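Mitogen-activated protein kinase, putative (Map kinase-like protein) (PDB 3PG1) probably uses ATP to phosphorylate serine and threonine residues of protein substrates, as expected of a MAP kinase from Leishmania major. Local coordinates at residues 66-71 with 105-110; 134-139 with 317-322; 156-161 with 209-214; 237-242 with 267-272. All coordinates share one frame; numbering follows the deposited sequence.

Contact 1 (66-71 with 105-110)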
# COMPACT_ATOMS: atom_id res chain seq x y z
N ILE A 66 20.20 -5.97 -12.19
CA ILE A 66 18.91 -5.27 -12.25
C ILE A 66 18.94 -4.03 -13.15
O ILE A 66 18.26 -4.02 -14.18
CB ILE A 66 18.32 -5.03 -10.83
CG1 ILE A 66 17.93 -6.36 -10.16
CG2 ILE A 66 17.12 -4.08 -10.88
CD1 ILE A 66 18.34 -6.49 -8.73
N LEU A 67 19.79 -3.05 -12.82
CA LEU A 67 19.92 -1.79 -13.56
C LEU A 67 20.46 -1.92 -14.99
O LEU A 67 20.42 -0.95 -15.76
CB LEU A 67 20.69 -0.75 -12.72
CG LEU A 67 19.84 0.17 -11.81
CD1 LEU A 67 19.06 -0.62 -10.76
CD2 LEU A 67 20.70 1.19 -11.12
N SER A 68 20.92 -3.14 -15.38
CA SER A 68 21.40 -3.44 -16.72
C SER A 68 20.32 -4.04 -17.63
O SER A 68 20.41 -3.89 -18.85
CB SER A 68 22.63 -4.33 -16.67
OG SER A 68 23.78 -3.51 -16.58
N ASP A 69 19.29 -4.70 -17.05
CA ASP A 69 18.20 -5.29 -17.84
C ASP A 69 17.03 -4.32 -17.96
O ASP A 69 16.50 -3.88 -16.94
CB ASP A 69 17.74 -6.64 -17.27
CG ASP A 69 16.53 -7.20 -17.98
OD1 ASP A 69 16.69 -7.75 -19.09
OD2 ASP A 69 15.40 -7.02 -17.46
N SER A 70 16.59 -4.05 -19.21
CA SER A 70 15.49 -3.15 -19.58
C SER A 70 14.23 -3.26 -18.72
O SER A 70 13.81 -2.25 -18.13
CB SER A 70 15.14 -3.31 -21.05
OG SER A 70 14.05 -2.48 -21.42
N PHE A 71 13.61 -4.46 -18.66
CA PHE A 71 12.37 -4.71 -17.93
C PHE A 71 12.50 -4.48 -16.41
O PHE A 71 11.72 -3.73 -15.84
CB PHE A 71 11.81 -6.10 -18.26
CG PHE A 71 10.65 -6.55 -17.41
CD1 PHE A 71 9.35 -6.11 -17.68
CD2 PHE A 71 10.84 -7.42 -16.34
CE1 PHE A 71 8.28 -6.52 -16.88
CE2 PHE A 71 9.77 -7.82 -15.54
CZ PHE A 71 8.50 -7.37 -15.82
N ALA A 105 28.05 -4.12 -16.17
CA ALA A 105 26.84 -4.54 -15.44
C ALA A 105 27.08 -4.77 -13.93
O ALA A 105 26.74 -5.82 -13.38
CB ALA A 105 26.23 -5.78 -16.10
N MET A 106 27.72 -3.77 -13.28
CA MET A 106 28.04 -3.78 -11.85
C MET A 106 27.34 -2.59 -11.13
O MET A 106 27.82 -2.08 -10.11
CB MET A 106 29.57 -3.74 -11.63
CG MET A 106 30.31 -4.96 -12.17
SD MET A 106 30.20 -6.42 -11.11
CE MET A 106 31.55 -6.10 -9.97
N HIS A 107 26.18 -2.16 -11.68
CA HIS A 107 25.38 -1.05 -11.16
C HIS A 107 24.61 -1.42 -9.90
O HIS A 107 23.97 -2.48 -9.86
CB HIS A 107 24.43 -0.50 -12.25
CG HIS A 107 25.04 -0.41 -13.61
ND1 HIS A 107 24.59 -1.21 -14.65
CD2 HIS A 107 26.06 0.36 -14.06
CE1 HIS A 107 25.35 -0.89 -15.70
NE2 HIS A 107 26.25 0.03 -15.39
N LYS A 108 24.67 -0.53 -8.88
CA LYS A 108 23.99 -0.69 -7.59
C LYS A 108 23.11 0.51 -7.27
O LYS A 108 23.44 1.65 -7.60
CB LYS A 108 25.01 -0.92 -6.45
CG LYS A 108 25.60 -2.32 -6.43
CD LYS A 108 26.88 -2.41 -5.62
CE LYS A 108 27.66 -3.66 -5.94
NZ LYS A 108 28.95 -3.35 -6.62
N LEU A 109 21.98 0.25 -6.60
CA LEU A 109 21.02 1.26 -6.17
C LEU A 109 20.70 1.06 -4.70
O LEU A 109 20.47 -0.07 -4.24
CB LEU A 109 19.76 1.27 -7.07
CG LEU A 109 18.46 1.94 -6.54
CD1 LEU A 109 18.60 3.45 -6.39
CD2 LEU A 109 17.31 1.65 -7.45
N TYR A 110 20.74 2.16 -3.95
CA TYR A 110 20.49 2.15 -2.51
C TYR A 110 19.30 3.01 -2.21
O TYR A 110 19.18 4.14 -2.70
CB TYR A 110 21.73 2.61 -1.73
CG TYR A 110 22.99 1.87 -2.10
CD1 TYR A 110 23.42 0.77 -1.36
CD2 TYR A 110 23.76 2.25 -3.19
CE1 TYR A 110 24.58 0.08 -1.69
CE2 TYR A 110 24.90 1.55 -3.56
CZ TYR A 110 25.32 0.47 -2.80
OH TYR A 110 26.44 -0.23 -3.17
O HOH W 1 21.20 -3.40 -10.00
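The imidazole of His-107 turns its edge to Ser-68, whose OG lies in the ring plane, 3.1 Å from His-107 ND1 and 3.2 Å from His-107 CE1. The same ring also meets, edge-to-face, the imidazole of His-350 from helix 346-360, in the C-terminal extension that returns to the N-lobe in MAP kinases. Next to it the methyl of Ala-105 touches the serine hydroxyl, CB of Ala-105 to OG of Ser-68 being 3.4 Å. Behind this polar rim the packing turns apolar: Leu-67 CB rests on His-107 CB at 3.8 Å, and Leu-67 CD2 reaches CB of Leu-109 at 4.2 Å, the two leucine side chains crossing at about a right angle. In kinase terms, 66-71 leads into the αC helix (70-85) and includes its first residues, the helix being N-capped by Asp-69 through its OD2 to Leu-72 N, and 108-110 opens strand β5 of the five-stranded N-lobe sheet. Between the backbones sits one water: it accepts from Leu-67 N at 3.2 Å and donates to His-107 O at 2.9 Å. That carbonyl oxygen also accepts from Asn-65 ND2, while Leu-67 O takes a hydrogen bond from His-350 NE2.

Contact 2 (134-139 with 317-322)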
# COMPACT_ATOMS: atom_id res chain seq x y z
N GLN A 134 -11.53 5.89 20.01
CA GLN A 134 -10.77 7.12 19.72
C GLN A 134 -9.55 6.80 18.85
O GLN A 134 -9.24 7.55 17.93
CB GLN A 134 -10.34 7.86 21.02
CG GLN A 134 -11.51 8.49 21.79
CD GLN A 134 -12.41 7.53 22.58
OE1 GLN A 134 -12.10 6.34 22.79
NE2 GLN A 134 -13.55 8.04 23.03
N HIS A 135 -8.87 5.66 19.12
CA HIS A 135 -7.70 5.24 18.35
C HIS A 135 -8.14 4.91 16.94
O HIS A 135 -7.46 5.27 15.98
CB HIS A 135 -7.03 3.98 18.96
CG HIS A 135 -6.28 4.21 20.22
ND1 HIS A 135 -6.40 3.34 21.30
CD2 HIS A 135 -5.43 5.21 20.56
CE1 HIS A 135 -5.62 3.83 22.25
NE2 HIS A 135 -5.01 4.96 21.85
N ILE A 136 -9.30 4.21 16.80
CA ILE A 136 -9.82 3.82 15.46
C ILE A 136 -10.11 5.04 14.61
O ILE A 136 -9.82 5.03 13.41
CB ILE A 136 -11.04 2.84 15.53
CG1 ILE A 136 -10.64 1.55 16.30
CG2 ILE A 136 -11.60 2.49 14.09
CD1 ILE A 136 -11.80 0.62 16.74
N GLN A 137 -10.77 6.05 15.19
CA GLN A 137 -11.13 7.25 14.45
C GLN A 137 -9.86 7.96 13.96
O GLN A 137 -9.77 8.39 12.80
CB GLN A 137 -11.99 8.17 15.34
CG GLN A 137 -12.49 9.41 14.59
CD GLN A 137 -12.74 10.61 15.49
OE1 GLN A 137 -13.65 11.41 15.26
NE2 GLN A 137 -11.98 10.76 16.55
N TYR A 138 -8.87 8.06 14.85
CA TYR A 138 -7.61 8.73 14.53
C TYR A 138 -6.86 8.00 13.40
O TYR A 138 -6.47 8.63 12.42
CB TYR A 138 -6.74 8.85 15.79
CG TYR A 138 -5.50 9.68 15.54
CD1 TYR A 138 -5.57 11.07 15.51
CD2 TYR A 138 -4.26 9.08 15.34
CE1 TYR A 138 -4.42 11.84 15.33
CE2 TYR A 138 -3.11 9.84 15.16
CZ TYR A 138 -3.20 11.22 15.15
OH TYR A 138 -2.10 11.98 14.88
N PHE A 139 -6.64 6.69 13.56
CA PHE A 139 -5.96 5.86 12.55
C PHE A 139 -6.66 5.94 11.21
O PHE A 139 -6.01 6.11 10.18
CB PHE A 139 -5.90 4.35 12.99
CG PHE A 139 -5.00 4.01 14.17
CD1 PHE A 139 -3.88 4.78 14.47
CD2 PHE A 139 -5.28 2.92 14.98
CE1 PHE A 139 -3.07 4.47 15.57
CE2 PHE A 139 -4.47 2.61 16.08
CZ PHE A 139 -3.37 3.38 16.36
N HIS A 317 -17.38 12.81 6.35
CA HIS A 317 -18.42 12.11 7.04
C HIS A 317 -18.42 12.53 8.52
O HIS A 317 -17.34 12.75 9.07
CB HIS A 317 -18.22 10.57 6.88
CG HIS A 317 -19.36 9.73 7.41
ND1 HIS A 317 -19.55 9.53 8.78
CD2 HIS A 317 -20.33 9.08 6.74
CE1 HIS A 317 -20.60 8.74 8.89
NE2 HIS A 317 -21.10 8.42 7.69
N PRO A 318 -19.61 12.67 9.15
CA PRO A 318 -19.65 13.07 10.58
C PRO A 318 -18.82 12.20 11.53
O PRO A 318 -18.42 12.69 12.58
CB PRO A 318 -21.14 13.01 10.96
CG PRO A 318 -21.88 12.96 9.67
CD PRO A 318 -20.96 12.50 8.58
N TYR A 319 -18.47 10.97 11.14
CA TYR A 319 -17.57 10.10 11.91
C TYR A 319 -16.25 10.80 12.27
O TYR A 319 -15.71 10.59 13.36
CB TYR A 319 -17.30 8.79 11.15
CG TYR A 319 -16.33 7.86 11.86
CD1 TYR A 319 -16.68 7.22 13.05
CD2 TYR A 319 -15.02 7.70 11.39
CE1 TYR A 319 -15.77 6.43 13.74
CE2 TYR A 319 -14.12 6.85 12.03
CZ TYR A 319 -14.50 6.22 13.22
OH TYR A 319 -13.64 5.37 13.85
N PHE A 320 -15.72 11.63 11.35
CA PHE A 320 -14.46 12.36 11.56
C PHE A 320 -14.67 13.78 11.99
O PHE A 320 -13.69 14.52 12.04
CB PHE A 320 -13.62 12.38 10.25
CG PHE A 320 -13.21 11.00 9.85
CD1 PHE A 320 -13.71 10.42 8.69
CD2 PHE A 320 -12.35 10.25 10.66
CE1 PHE A 320 -13.31 9.14 8.31
CE2 PHE A 320 -11.93 8.98 10.27
CZ PHE A 320 -12.42 8.42 9.10
N GLU A 321 -15.91 14.18 12.33
CA GLU A 321 -16.21 15.58 12.71
C GLU A 321 -15.23 16.23 13.67
O GLU A 321 -14.79 17.35 13.41
CB GLU A 321 -17.64 15.76 13.23
CG GLU A 321 -18.11 17.21 13.17
CD GLU A 321 -19.61 17.39 13.37
OE1 GLU A 321 -20.39 16.97 12.48
OE2 GLU A 321 -19.99 17.94 14.42
N SER A 322 -14.86 15.53 14.74
CA SER A 322 -13.94 16.07 15.77
C SER A 322 -12.47 16.22 15.30
O SER A 322 -11.68 16.86 15.98
CB SER A 322 -13.99 15.23 17.05
OG SER A 322 -13.47 13.93 16.81
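Gln-137 and Tyr-319 both hold CG anti to the backbone N, chi1 -176° in the glutamine and 177° in the tyrosine, and their side chains run past each other in opposing directions. Gln-137 CG sits over a face of the tyrosine ring, 4.3 Å from its centroid and 25° off the normal, a CH-pi contact, while Tyr-319 OH lies 3.6 Å from Gln-137 CB. The hydroxyl also touches the branch methyl of Ile-136, CG2 to OH 3.5 Å. Phe-320 comes in differently: its edge faces the helix backbone, with its CE2 3.4 Å from Gln-137 O in the ring plane, and CD2 of Tyr-319 stands over the centre of one of its faces. The short 3-10 turn carrying both rings is tied to His-317, whose ND1 accepts from Tyr-319 N at 3.0 Å in a nearly straight bond. His-317 NE2 in turn is hydrogen-bonded to Asp-295 of helix 291-300. The contact thus lays the turn that follows helix 311-315 against the αE helix (133-152) of the C-lobe; Tyr-319 touches Ala-293 and Leu-296 of helix 291-300, and Ile-136 packs on Met-227 and Phe-228 of helix 214-229.

Contact 3 (156-161 with 209-214)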
# COMPACT_ATOMS: atom_id res chain seq x y z
N VAL A 156 -3.36 4.55 -7.57
CA VAL A 156 -4.24 3.63 -6.86
C VAL A 156 -3.34 2.67 -6.09
O VAL A 156 -2.39 2.12 -6.68
CB VAL A 156 -5.16 2.89 -7.87
CG1 VAL A 156 -6.06 1.87 -7.14
CG2 VAL A 156 -6.02 3.91 -8.65
N HIS A 157 -3.62 2.47 -4.78
CA HIS A 157 -2.77 1.55 -3.99
C HIS A 157 -2.96 0.16 -4.52
O HIS A 157 -2.00 -0.48 -4.96
CB HIS A 157 -3.08 1.62 -2.45
CG HIS A 157 -2.07 0.91 -1.61
ND1 HIS A 157 -1.77 -0.43 -1.81
CD2 HIS A 157 -1.27 1.39 -0.63
CE1 HIS A 157 -0.80 -0.72 -0.97
NE2 HIS A 157 -0.46 0.35 -0.23
N ARG A 158 -4.20 -0.32 -4.50
CA ARG A 158 -4.60 -1.63 -4.99
C ARG A 158 -4.31 -2.81 -4.07
O ARG A 158 -4.87 -3.90 -4.27
CB ARG A 158 -4.12 -1.87 -6.44
CG ARG A 158 -5.01 -2.83 -7.22
CD ARG A 158 -4.29 -3.22 -8.50
NE ARG A 158 -4.64 -4.58 -8.92
CZ ARG A 158 -4.23 -5.14 -10.05
NH1 ARG A 158 -3.44 -4.48 -10.88
NH2 ARG A 158 -4.62 -6.37 -10.36
N ASP A 159 -3.47 -2.62 -3.04
CA ASP A 159 -3.25 -3.75 -2.13
C ASP A 159 -3.13 -3.25 -0.68
O ASP A 159 -2.18 -3.60 0.04
CB ASP A 159 -2.02 -4.59 -2.56
CG ASP A 159 -1.89 -5.92 -1.81
OD1 ASP A 159 -2.94 -6.47 -1.34
OD2 ASP A 159 -0.75 -6.38 -1.60
N LEU A 160 -4.06 -2.39 -0.27
CA LEU A 160 -4.03 -1.83 1.08
C LEU A 160 -4.48 -2.89 2.06
O LEU A 160 -5.52 -3.48 1.88
CB LEU A 160 -4.92 -0.57 1.21
CG LEU A 160 -4.90 0.12 2.59
CD1 LEU A 160 -3.59 0.95 2.79
CD2 LEU A 160 -6.12 1.01 2.78
N HIS A 161 -3.70 -3.11 3.12
CA HIS A 161 -4.04 -4.06 4.17
C HIS A 161 -3.28 -3.64 5.45
O HIS A 161 -2.39 -2.80 5.34
CB HIS A 161 -3.77 -5.52 3.71
CG HIS A 161 -2.32 -5.88 3.52
ND1 HIS A 161 -1.77 -6.00 2.25
CD2 HIS A 161 -1.38 -6.17 4.43
CE1 HIS A 161 -0.50 -6.33 2.44
NE2 HIS A 161 -0.21 -6.44 3.73
N LYS A 209 -11.00 -5.44 -15.33
CA LYS A 209 -9.85 -4.66 -15.79
C LYS A 209 -10.06 -3.13 -15.59
O LYS A 209 -9.09 -2.39 -15.53
CB LYS A 209 -9.54 -4.98 -17.27
CG LYS A 209 -10.69 -4.73 -18.23
CD LYS A 209 -10.33 -3.77 -19.35
CE LYS A 209 -11.22 -3.95 -20.57
NZ LYS A 209 -12.65 -3.68 -20.28
N GLY A 210 -11.32 -2.70 -15.51
CA GLY A 210 -11.67 -1.29 -15.37
C GLY A 210 -11.76 -0.83 -13.92
O GLY A 210 -12.48 0.14 -13.62
N PHE A 211 -11.05 -1.50 -12.99
CA PHE A 211 -11.09 -1.08 -11.57
C PHE A 211 -10.52 0.34 -11.46
O PHE A 211 -9.69 0.78 -12.30
CB PHE A 211 -10.31 -2.04 -10.64
CG PHE A 211 -8.83 -1.99 -10.90
CD1 PHE A 211 -8.24 -2.79 -11.88
CD2 PHE A 211 -8.01 -1.14 -10.16
CE1 PHE A 211 -6.86 -2.75 -12.12
CE2 PHE A 211 -6.63 -1.09 -10.40
CZ PHE A 211 -6.07 -1.88 -11.39
N THR A 212 -10.89 1.03 -10.38
CA THR A 212 -10.46 2.41 -10.15
C THR A 212 -9.95 2.59 -8.71
O THR A 212 -9.88 1.63 -7.95
CB THR A 212 -11.63 3.39 -10.47
OG1 THR A 212 -12.63 3.34 -9.42
CG2 THR A 212 -12.27 3.15 -11.87
N LYS A 213 -9.69 3.85 -8.32
CA LYS A 213 -9.24 4.20 -6.96
C LYS A 213 -10.26 3.75 -5.89
O LYS A 213 -9.88 3.55 -4.73
CB LYS A 213 -9.01 5.73 -6.86
CG LYS A 213 -10.25 6.56 -7.15
CD LYS A 213 -9.80 8.04 -7.24
CE LYS A 213 -10.91 8.95 -7.66
NZ LYS A 213 -10.38 10.31 -7.96
N LEU A 214 -11.55 3.52 -6.29
CA LEU A 214 -12.52 2.98 -5.33
C LEU A 214 -12.21 1.62 -4.74
O LEU A 214 -12.69 1.30 -3.63
CB LEU A 214 -13.94 3.01 -5.90
CG LEU A 214 -14.39 4.48 -5.87
CD1 LEU A 214 -15.33 4.75 -6.93
CD2 LEU A 214 -14.81 4.89 -4.44
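Between Val-156 and Arg-158, the two residues that lean on Phe-211 and Lys-213, ND1 of His-157 accepts the backbone N-H of Asp-159 at 3.0 Å and 153°, the donor tilted somewhat from the imidazole plane. This bond lies within the His-Arg-Asp (HRD) motif of the catalytic loop, where kinases of the family keep their general-base aspartate. Arg-158 crosses Phe-211 at about a right angle. Its CD comes nearest, 3.6 Å from Phe-211 CZ and oblique to the ring; farther along, NH1 of Arg-158 is 3.7 Å from the same CZ. The phenyl tip sits over one face of the guanidinium, toward the rim, with the two planes 45° apart, so the rim of the phenyl carries the contact and the two groups do not lie flat on each other. Val-156 fills in beside it: CG1 stands at the edge of that ring, 4.4 Å from Phe-211 CE2, and is 3.9 Å from Thr-212 O, while Val-156 CG2 presses on the backbone, 3.6 Å from Lys-213 CA. Thr-212 OG1 in turn accepts a weak bond from Leu-214 N, a capping link into the next helix. That helix, αF (214-229), lies behind segment 156-161: Asp-216 accepts the backbone N-H groups of His-157 and Arg-158, as its counterpart does across the kinase family, and His-157 packs against Ile-175 of strand 173-175 and against Phe-178 in the loop after it.

Contact 4 (237-242 with 267-272)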
# COMPACT_ATOMS: atom_id res chain seq x y z
N SER A 237 -11.51 -18.28 1.33
CA SER A 237 -10.37 -19.06 0.82
C SER A 237 -10.48 -19.35 -0.66
O SER A 237 -9.60 -20.00 -1.23
CB SER A 237 -10.25 -20.37 1.59
OG SER A 237 -11.39 -21.19 1.34
N THR A 238 -11.61 -18.96 -1.29
CA THR A 238 -11.82 -19.25 -2.71
C THR A 238 -12.56 -18.09 -3.31
O THR A 238 -13.15 -17.28 -2.59
CB THR A 238 -12.66 -20.56 -2.99
OG1 THR A 238 -14.03 -20.36 -2.61
CG2 THR A 238 -12.11 -21.82 -2.32
N PHE A 239 -12.61 -18.05 -4.64
CA PHE A 239 -13.37 -17.03 -5.37
C PHE A 239 -14.86 -17.05 -4.90
O PHE A 239 -15.40 -16.00 -4.59
CB PHE A 239 -13.28 -17.36 -6.89
CG PHE A 239 -14.21 -16.55 -7.77
CD1 PHE A 239 -13.81 -15.33 -8.30
CD2 PHE A 239 -15.44 -17.07 -8.15
CE1 PHE A 239 -14.68 -14.59 -9.11
CE2 PHE A 239 -16.30 -16.33 -8.95
CZ PHE A 239 -15.91 -15.10 -9.44
N TYR A 240 -15.50 -18.23 -4.84
CA TYR A 240 -16.92 -18.27 -4.47
C TYR A 240 -17.20 -17.98 -3.01
O TYR A 240 -18.17 -17.28 -2.70
CB TYR A 240 -17.58 -19.61 -4.86
CG TYR A 240 -17.57 -19.91 -6.34
CD1 TYR A 240 -18.41 -19.23 -7.21
CD2 TYR A 240 -16.76 -20.92 -6.86
CE1 TYR A 240 -18.44 -19.53 -8.57
CE2 TYR A 240 -16.77 -21.21 -8.22
CZ TYR A 240 -17.61 -20.52 -9.07
OH TYR A 240 -17.68 -20.85 -10.40
N ASN A 241 -16.39 -18.55 -2.12
CA ASN A 241 -16.64 -18.40 -0.71
C ASN A 241 -16.28 -17.03 -0.17
O ASN A 241 -16.85 -16.60 0.82
CB ASN A 241 -16.20 -19.61 0.12
CG ASN A 241 -14.72 -19.67 0.48
OD1 ASN A 241 -14.10 -18.67 0.75
ND2 ASN A 241 -14.14 -20.87 0.51
N GLN A 242 -15.38 -16.31 -0.88
CA GLN A 242 -15.01 -14.93 -0.55
C GLN A 242 -16.20 -14.05 -0.95
O GLN A 242 -16.67 -13.21 -0.17
CB GLN A 242 -13.74 -14.49 -1.35
CG GLN A 242 -13.29 -13.01 -1.04
CD GLN A 242 -12.72 -12.86 0.37
OE1 GLN A 242 -12.18 -13.79 0.94
NE2 GLN A 242 -12.76 -11.67 0.94
N ARG A 267 -17.90 -13.67 -14.88
CA ARG A 267 -19.34 -13.74 -15.19
C ARG A 267 -19.73 -15.18 -15.43
O ARG A 267 -20.79 -15.62 -14.97
CB ARG A 267 -19.66 -12.97 -16.48
CG ARG A 267 -19.86 -11.50 -16.26
CD ARG A 267 -19.83 -10.79 -17.59
NE ARG A 267 -19.24 -9.44 -17.48
CZ ARG A 267 -18.77 -8.78 -18.53
NH1 ARG A 267 -18.80 -9.33 -19.74
NH2 ARG A 267 -18.27 -7.56 -18.38
N ASP A 268 -18.89 -15.93 -16.16
CA ASP A 268 -19.17 -17.34 -16.42
C ASP A 268 -19.04 -18.17 -15.13
O ASP A 268 -19.79 -19.12 -14.97
CB ASP A 268 -18.27 -17.88 -17.52
CG ASP A 268 -18.66 -17.44 -18.93
OD1 ASP A 268 -19.88 -17.16 -19.15
OD2 ASP A 268 -17.78 -17.43 -19.82
N TYR A 269 -18.12 -17.82 -14.23
CA TYR A 269 -18.00 -18.55 -12.96
C TYR A 269 -19.29 -18.39 -12.13
O TYR A 269 -19.69 -19.31 -11.44
CB TYR A 269 -16.86 -17.96 -12.08
CG TYR A 269 -15.43 -18.11 -12.60
CD1 TYR A 269 -15.08 -19.15 -13.46
CD2 TYR A 269 -14.43 -17.25 -12.17
CE1 TYR A 269 -13.78 -19.29 -13.93
CE2 TYR A 269 -13.11 -17.39 -12.62
CZ TYR A 269 -12.79 -18.42 -13.49
OH TYR A 269 -11.50 -18.56 -13.94
N LEU A 270 -19.87 -17.20 -12.18
CA LEU A 270 -21.05 -16.81 -11.40
C LEU A 270 -22.37 -17.03 -12.14
O LEU A 270 -23.44 -16.71 -11.60
CB LEU A 270 -20.91 -15.33 -10.98
CG LEU A 270 -19.72 -14.99 -10.09
CD1 LEU A 270 -19.38 -13.52 -10.19
CD2 LEU A 270 -19.96 -15.40 -8.64
N ARG A 271 -22.30 -17.58 -13.37
CA ARG A 271 -23.42 -17.85 -14.28
C ARG A 271 -24.63 -18.56 -13.66
O ARG A 271 -25.76 -18.11 -13.86
CB ARG A 271 -22.91 -18.57 -15.53
CG ARG A 271 -23.83 -18.51 -16.75
CD ARG A 271 -23.21 -19.20 -17.97
NE ARG A 271 -23.28 -20.66 -17.89
CZ ARG A 271 -22.29 -21.44 -17.46
NH1 ARG A 271 -21.14 -20.92 -17.04
NH2 ARG A 271 -22.45 -22.76 -17.42
N ASN A 272 -24.39 -19.64 -12.92
CA ASN A 272 -25.46 -20.42 -12.28
C ASN A 272 -25.56 -20.13 -10.79
O ASN A 272 -26.22 -20.87 -10.06
CB ASN A 272 -25.33 -21.93 -12.57
CG ASN A 272 -25.16 -22.30 -14.03
OD1 ASN A 272 -24.13 -22.84 -14.44
ND2 ASN A 272 -26.19 -22.06 -14.85
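A tyrosine hydroxyl bonds to the backbone of another tyrosine here: Tyr-240 OH donates to Tyr-269 O at 2.7 Å, arriving 30° out of the carbonyl plane. The acceptor lies in the plane of the Tyr-240 ring, at its edge, and it belongs to the last turn of helix 264-269. Three aromatic rings build up around this bond. Tyr-269 directs its edge at a face of Phe-239 in a T-shaped pair, with centroids 5.1 Å apart and planes at 74°; CD2 of Tyr-269 is the atom above the phenyl, toward its rim. Phe-239 in turn offers its own edge to Tyr-240, its CD2 lying over the centre of the tyrosine ring. The aliphatic part of Tyr-269 shares the packing, CB to Phe-239 CE2 measuring 3.6 Å; chi1 169° sets CG of Phe-239 anti to its backbone N. A capping box whose two residues bracket Phe-239 and Tyr-240 in sequence starts their helix: Thr-238 OG1 accepts from Asn-241 N at 3.0 Å, and Asn-241 OD1 answers by accepting from Thr-238 N at 3.2 Å. Asn-241 OD1 also accepts from Ser-237 N, at 2.7 Å. The contact thereby joins the start of αG (239-250) to the end of helix 264-269 in the MAP kinase insert of the C-lobe, with Gln-242 of the first helix touching Trp-198.

Contact 1 is the buried one and stands alone in the N-lobe, about 45 Å between centres from contact 2; the other three belong to the C-lobe. Contact 2 is partly buried, whereas contacts 3 and 4 lie at the surface, about 20 Å apart between centres. Helix 214-229 links two of them, touching Ile-136 and Tyr-319 of contact 2 and hydrogen-bonded to the backbone of contact 3 through Asp-216. The chemistry follows the setting: a bridging water and leucines where strand meets helix lead-in, tyrosine and phenylalanine against one glutamine in contact 2, an arginine of the catalytic loop on a phenyl rim, and a T-shaped pair with a direct hydrogen bond between the helices of contact 4.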